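Local structure of molybdenum-binding-protein (Azotobacter vinelandii, 1H9M) at residues V67-D72 with A98-A103. The protein binds molybdate in the cytoplasm, probably storing or buffering the oxyanion as part of molybdenum homeostasis. Sequence-based numbering, arbitrary orientation.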
loop_
_atom_site.group_PDB
_atom_site.type_symbol
_atom_site.label_atom_id
_atom_site.label_comp_id
_atom_site.label_asym_id
_atom_site.label_seq_id
_atom_site.Cartn_x
_atom_site.Cartn_y
_atom_site.Cartn_z
ATOM N N VAL A 67 4.561 6.577 -0.947
ATOM C CA VAL A 67 5.295 7.596 -0.131
ATOM C C VAL A 67 4.438 8.799 0.154
ATOM O O VAL A 67 3.912 9.381 -0.835
ATOM C CB VAL A 67 6.568 8.014 -0.953
ATOM C CG1 VAL A 67 7.338 9.055 -0.149
ATOM C CG2 VAL A 67 7.437 6.788 -1.293
ATOM N N LEU A 68 4.260 9.100 1.441
ATOM C CA LEU A 68 3.499 10.329 1.716
ATOM C C LEU A 68 4.545 11.495 1.799
ATOM O O LEU A 68 5.703 11.215 2.024
ATOM C CB LEU A 68 2.899 10.227 3.088
ATOM C CG LEU A 68 1.753 9.204 3.204
ATOM C CD1 LEU A 68 2.257 7.774 3.147
ATOM C CD2 LEU A 68 1.142 9.427 4.597
ATOM N N LEU A 69 4.035 12.705 1.593
ATOM C CA LEU A 69 4.914 13.870 1.807
ATOM C C LEU A 69 4.406 14.723 2.964
ATOM O O LEU A 69 3.195 14.884 3.084
ATOM C CB LEU A 69 5.039 14.765 0.570
ATOM C CG LEU A 69 5.770 14.053 -0.601
ATOM C CD1 LEU A 69 5.628 14.991 -1.843
ATOM C CD2 LEU A 69 7.222 13.804 -0.333
ATOM N N MET A 70 5.312 15.222 3.807
ATOM C CA MET A 70 4.784 16.045 4.904
ATOM C C MET A 70 5.621 17.345 4.992
ATOM O O MET A 70 6.819 17.203 4.819
ATOM C CB MET A 70 4.758 15.239 6.198
ATOM C CG MET A 70 4.428 16.015 7.481
ATOM S SD MET A 70 4.392 14.826 8.865
ATOM C CE MET A 70 6.039 14.340 8.962
ATOM N N THR A 71 4.908 18.472 5.128
ATOM C CA THR A 71 5.775 19.673 5.288
ATOM C C THR A 71 5.725 20.218 6.703
ATOM O O THR A 71 6.500 21.118 7.019
ATOM C CB THR A 71 5.422 20.799 4.304
ATOM O OG1 THR A 71 4.039 21.097 4.427
ATOM C CG2 THR A 71 5.747 20.367 2.881
ATOM N N ASP A 72 4.728 19.807 7.466
ATOM C CA ASP A 72 4.611 20.286 8.856
ATOM C C ASP A 72 3.867 19.221 9.647
ATOM O O ASP A 72 2.684 18.998 9.398
ATOM C CB ASP A 72 3.844 21.604 8.887
ATOM C CG ASP A 72 3.614 22.174 10.273
ATOM O OD1 ASP A 72 4.342 21.774 11.209
ATOM O OD2 ASP A 72 2.697 23.024 10.391
ATOM N N ALA A 98 0.653 14.169 -9.339
ATOM C CA ALA A 98 1.913 14.791 -9.628
ATOM C C ALA A 98 3.066 13.978 -9.023
ATOM O O ALA A 98 2.887 13.454 -7.923
ATOM C CB ALA A 98 2.069 16.189 -8.980
ATOM N N GLU A 99 4.180 13.860 -9.731
ATOM C CA GLU A 99 5.312 13.059 -9.249
ATOM C C GLU A 99 6.309 14.037 -8.640
ATOM O O GLU A 99 6.753 14.980 -9.324
ATOM C CB GLU A 99 5.933 12.276 -10.415
ATOM C CG GLU A 99 7.112 11.378 -10.104
ATOM C CD GLU A 99 7.553 10.544 -11.310
ATOM O OE1 GLU A 99 7.041 10.795 -12.423
ATOM O OE2 GLU A 99 8.397 9.635 -11.205
ATOM N N VAL A 100 6.556 13.903 -7.373
ATOM C CA VAL A 100 7.467 14.820 -6.656
ATOM C C VAL A 100 8.749 14.091 -6.320
ATOM O O VAL A 100 8.698 13.069 -5.615
ATOM C CB VAL A 100 6.806 15.334 -5.388
ATOM C CG1 VAL A 100 7.732 16.298 -4.608
ATOM C CG2 VAL A 100 5.507 16.081 -5.653
ATOM N N THR A 101 9.924 14.621 -6.723
ATOM C CA THR A 101 11.169 13.969 -6.258
ATOM C C THR A 101 11.860 14.888 -5.237
ATOM O O THR A 101 11.912 16.102 -5.463
ATOM C CB THR A 101 12.082 13.759 -7.468
ATOM O OG1 THR A 101 11.488 12.843 -8.417
ATOM C CG2 THR A 101 13.456 13.194 -7.118
ATOM N N LEU A 102 12.313 14.300 -4.122
ATOM C CA LEU A 102 13.056 15.080 -3.111
ATOM C C LEU A 102 14.517 14.597 -3.148
ATOM O O LEU A 102 14.829 13.454 -3.447
ATOM C CB LEU A 102 12.613 14.779 -1.685
ATOM C CG LEU A 102 11.150 14.811 -1.303
ATOM C CD1 LEU A 102 10.979 14.591 0.203
ATOM C CD2 LEU A 102 10.434 16.104 -1.678
ATOM N N ALA A 103 15.413 15.529 -2.827
ATOM C CA ALA A 103 16.836 15.241 -2.674
ATOM C C ALA A 103 17.072 15.141 -1.164
ATOM O O ALA A 103 16.748 16.038 -0.382
ATOM C CB ALA A 103 17.650 16.371 -3.310
#
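L69 meets V100 and L102 through the two methyls at its fork, and the contact illustrates how one branched side chain can pack against two residues of a strand with which its own shares no hydrogen bond. On one prong, CD1 of L69 lies 3.7 Å from CG1 of V100, with CB of V100 hardly farther away at 3.8 Å. The other prong, CD2 of L69, reaches CD1 of L102 at 3.9 Å, the two leucines running past one another in opposite senses. CB of L69 already heads for that strand; the first torsion, with CG anti to the carbonyl carbon (chi1 -66°), sets where the methyls land, CD1 at V100 and CD2 at L102.

Backbone hydrogen bonding is directed to other strands: L68 and M70 pair with V133 and S131, V100 with S112, and E99 with E92. Strands 68-70 and 97-104 lie in one antiparallel sheet, separated by 129-134 and 82-93, and their meeting is consistent with the curled, OB-like sheet expected of a TOBE domain. S112 and L124 also touch L69, whose backbone N is hydrogen-bonded to OG of S7 of the second subunit.

An alanine in place of L69 would remove both prongs and is likely to open a gap beside V100 and L102. A bound molybdate lies about 7 Å from the L69 side chain. Purely apolar and buried, the contact implies cohesion by close packing and exclusion of water.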